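Local coordinates for sulfide-quinone reductase (Aquifex aeolicus, PDB 3HYW), which oxidises hydrogen sulfide with a quinone as electron acceptor, using FAD and probably building up polysulfur that is released typically as cyclooctasulfur, at residues T17-R22 and A63-K68. Residues are numbered along the deposited sequence; the frame is centred on the assembly and turned at random.
Sequences TAYNLR and APLLPK
Tyr19 meets Leu66 with one ring edge and its hydroxyl, and Leu65 with the hydroxyl alone, the two CA atoms nearest across the segments, those of Tyr19 and Leu66, being 9.4 Å apart. CB does not aim at 63-68; with CG beside the backbone N and anti to the carbonyl carbon (chi1 -73°), the ring is carried out from the helix and its end closes the distance. Going out along the ring, CE1 is the first atom to touch, 3.8 Å from Leu66 CD2. That methyl lies in the ring plane, at the edge, and is 4.1 Å from Tyr19 CZ. At the tip, Tyr19 OH stands 3.5 Å from Leu66 CD2 and 3.6 Å from Leu65 CD2, so the hydroxyl meets methyls from two successive leucines. The FAD-binding residues Gly9 to Gly13 run into the start of helix 12-24 in the Rossmann-type domain, and 63-68 leads into strand 71-74, an outermost strand of its parallel sheet, where Ile71 touches both Tyr19 and Leu66. The polar need of Tyr19 OH is met elsewhere, by a hydrogen bond with Val393 O, while Phe69 packs edge-to-face with the ring. With alanine in place of this tyrosine, the two leucine methyls would probably lose the phenol end they meet and Val393 O this hydrogen-bond partner.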
ATOM      1  N   THR A  17     -14.143 -39.149   0.763  1.00 31.60           N
ATOM      2  CA  THR A  17     -13.932 -40.167   1.793  1.00 31.24           C
ATOM      3  C   THR A  17     -14.406 -41.552   1.330  1.00 31.18           C
ATOM      4  O   THR A  17     -13.672 -42.522   1.460  1.00 31.60           O
ATOM      5  CB  THR A  17     -14.581 -39.775   3.151  1.00 31.13           C
ATOM      6  OG1 THR A  17     -14.303 -38.395   3.433  1.00 31.30           O
ATOM      7  CG2 THR A  17     -14.003 -40.632   4.283  1.00 30.81           C
ATOM      8  N   ALA A  18     -15.621 -41.634   0.789  1.00 31.40           N
ATOM      9  CA  ALA A  18     -16.151 -42.895   0.255  1.00 31.20           C
ATOM     10  C   ALA A  18     -15.264 -43.510  -0.834  1.00 31.51           C
ATOM     11  O   ALA A  18     -14.991 -44.710  -0.792  1.00 31.10           O
ATOM     12  CB  ALA A  18     -17.573 -42.714  -0.255  1.00 31.20           C
ATOM     13  N   TYR A  19     -14.826 -42.696  -1.799  1.00 31.37           N
ATOM     14  CA  TYR A  19     -13.949 -43.187  -2.866  1.00 31.81           C
ATOM     15  C   TYR A  19     -12.578 -43.591  -2.323  1.00 31.78           C
ATOM     16  O   TYR A  19     -12.025 -44.610  -2.742  1.00 31.93           O
ATOM     17  CB  TYR A  19     -13.783 -42.149  -3.983  1.00 31.64           C
ATOM     18  CG  TYR A  19     -14.984 -41.937  -4.904  1.00 32.04           C
ATOM     19  CD1 TYR A  19     -16.264 -42.391  -4.563  1.00 32.14           C
ATOM     20  CD2 TYR A  19     -14.842 -41.221  -6.092  1.00 30.58           C
ATOM     21  CE1 TYR A  19     -17.356 -42.166  -5.404  1.00 31.38           C
ATOM     22  CE2 TYR A  19     -15.924 -40.987  -6.927  1.00 31.15           C
ATOM     23  CZ  TYR A  19     -17.171 -41.461  -6.584  1.00 30.78           C
ATOM     24  OH  TYR A  19     -18.237 -41.221  -7.421  1.00 31.23           O
ATOM     25  N   ASN A  20     -12.038 -42.808  -1.387  1.00 31.96           N
ATOM     26  CA  ASN A  20     -10.734 -43.126  -0.791  1.00 32.68           C
ATOM     27  C   ASN A  20     -10.795 -44.472  -0.068  1.00 32.58           C
ATOM     28  O   ASN A  20      -9.915 -45.310  -0.237  1.00 32.40           O
ATOM     29  CB  ASN A  20     -10.263 -42.046   0.187  1.00 33.11           C
ATOM     30  CG  ASN A  20      -9.673 -40.823  -0.499  1.00 35.50           C
ATOM     31  OD1 ASN A  20      -8.960 -40.923  -1.497  1.00 40.00           O
ATOM     32  ND2 ASN A  20      -9.955 -39.655   0.059  1.00 37.00           N
ATOM     33  N   LEU A  21     -11.851 -44.667   0.720  1.00 32.35           N
ATOM     34  CA  LEU A  21     -12.103 -45.935   1.404  1.00 32.63           C
ATOM     35  C   LEU A  21     -12.265 -47.110   0.444  1.00 32.91           C
ATOM     36  O   LEU A  21     -11.717 -48.195   0.681  1.00 33.01           O
ATOM     37  CB  LEU A  21     -13.337 -45.817   2.297  1.00 32.44           C
ATOM     38  CG  LEU A  21     -13.165 -45.077   3.627  1.00 32.29           C
ATOM     39  CD1 LEU A  21     -14.528 -44.783   4.220  1.00 31.42           C
ATOM     40  CD2 LEU A  21     -12.306 -45.886   4.609  1.00 31.85           C
ATOM     41  N   ARG A  22     -13.018 -46.893  -0.635  1.00 33.27           N
ATOM     42  CA  ARG A  22     -13.271 -47.950  -1.615  1.00 33.41           C
ATOM     43  C   ARG A  22     -11.991 -48.417  -2.310  1.00 33.89           C
ATOM     44  O   ARG A  22     -11.789 -49.621  -2.518  1.00 33.65           O
ATOM     45  CB  ARG A  22     -14.340 -47.517  -2.634  1.00 33.14           C
ATOM     46  CG  ARG A  22     -14.529 -48.458  -3.840  1.00 32.93           C
ATOM     47  CD  ARG A  22     -14.858 -49.922  -3.440  1.00 32.04           C
ATOM     48  NE  ARG A  22     -16.176 -50.078  -2.817  1.00 31.81           N
ATOM     49  CZ  ARG A  22     -16.405 -50.602  -1.613  1.00 31.94           C
ATOM     50  NH1 ARG A  22     -15.404 -51.040  -0.851  1.00 31.73           N
ATOM     51  NH2 ARG A  22     -17.651 -50.696  -1.163  1.00 31.32           N
ATOM     52  N   ALA A  63     -27.261 -41.852  -7.875  1.00 32.35           N
ATOM     53  CA  ALA A  63     -27.932 -43.157  -7.839  1.00 32.54           C
ATOM     54  C   ALA A  63     -27.458 -44.128  -8.922  1.00 32.38           C
ATOM     55  O   ALA A  63     -27.216 -45.295  -8.621  1.00 32.81           O
ATOM     56  CB  ALA A  63     -29.451 -42.998  -7.874  1.00 32.57           C
ATOM     57  N   PRO A  64     -27.326 -43.664 -10.183  1.00 32.55           N
ATOM     58  CA  PRO A  64     -26.809 -44.631 -11.161  1.00 32.77           C
ATOM     59  C   PRO A  64     -25.286 -44.778 -11.143  1.00 32.97           C
ATOM     60  O   PRO A  64     -24.755 -45.709 -11.750  1.00 33.65           O
ATOM     61  CB  PRO A  64     -27.277 -44.064 -12.506  1.00 32.81           C
ATOM     62  CG  PRO A  64     -27.455 -42.605 -12.275  1.00 32.73           C
ATOM     63  CD  PRO A  64     -27.635 -42.359 -10.801  1.00 32.19           C
ATOM     64  N   LEU A  65     -24.603 -43.882 -10.442  1.00 33.03           N
ATOM     65  CA  LEU A  65     -23.149 -43.841 -10.443  1.00 32.84           C
ATOM     66  C   LEU A  65     -22.508 -44.676  -9.329  1.00 32.91           C
ATOM     67  O   LEU A  65     -21.646 -45.507  -9.599  1.00 32.57           O
ATOM     68  CB  LEU A  65     -22.668 -42.389 -10.352  1.00 32.88           C
ATOM     69  CG  LEU A  65     -21.154 -42.179 -10.300  1.00 32.57           C
ATOM     70  CD1 LEU A  65     -20.518 -42.503 -11.649  1.00 32.72           C
ATOM     71  CD2 LEU A  65     -20.859 -40.770  -9.880  1.00 32.44           C
ATOM     72  N   LEU A  66     -22.931 -44.454  -8.086  1.00 32.82           N
ATOM     73  CA  LEU A  66     -22.257 -45.053  -6.924  1.00 32.89           C
ATOM     74  C   LEU A  66     -22.218 -46.599  -6.849  1.00 33.22           C
ATOM     75  O   LEU A  66     -21.213 -47.143  -6.399  1.00 32.67           O
ATOM     76  CB  LEU A  66     -22.736 -44.417  -5.608  1.00 33.00           C
ATOM     77  CG  LEU A  66     -22.545 -42.895  -5.516  1.00 32.64           C
ATOM     78  CD1 LEU A  66     -23.033 -42.353  -4.179  1.00 32.47           C
ATOM     79  CD2 LEU A  66     -21.091 -42.501  -5.751  1.00 32.48           C
ATOM     80  N   PRO A  67     -23.291 -47.303  -7.296  1.00 33.51           N
ATOM     81  CA  PRO A  67     -23.251 -48.780  -7.387  1.00 33.93           C
ATOM     82  C   PRO A  67     -22.116 -49.335  -8.262  1.00 34.10           C
ATOM     83  O   PRO A  67     -21.612 -50.423  -7.990  1.00 33.86           O
ATOM     84  CB  PRO A  67     -24.607 -49.129  -8.007  1.00 33.86           C
ATOM     85  CG  PRO A  67     -25.487 -48.001  -7.612  1.00 34.27           C
ATOM     86  CD  PRO A  67     -24.615 -46.788  -7.689  1.00 33.52           C
ATOM     87  N   LYS A  68     -21.716 -48.582  -9.286  1.00 34.47           N
ATOM     88  CA  LYS A  68     -20.586 -48.958 -10.147  1.00 34.89           C
ATOM     89  C   LYS A  68     -19.281 -49.067  -9.357  1.00 34.71           C
ATOM     90  O   LYS A  68     -18.340 -49.743  -9.787  1.00 34.60           O
ATOM     91  CB  LYS A  68     -20.431 -47.956 -11.295  1.00 35.16           C
ATOM     92  CG  LYS A  68     -21.609 -47.964 -12.259  1.00 36.61           C
ATOM     93  CD  LYS A  68     -21.428 -46.980 -13.392  1.00 39.66           C
ATOM     94  CE  LYS A  68     -22.509 -47.180 -14.444  1.00 41.03           C
ATOM     95  NZ  LYS A  68     -22.268 -46.352 -15.662  1.00 43.14           N
TER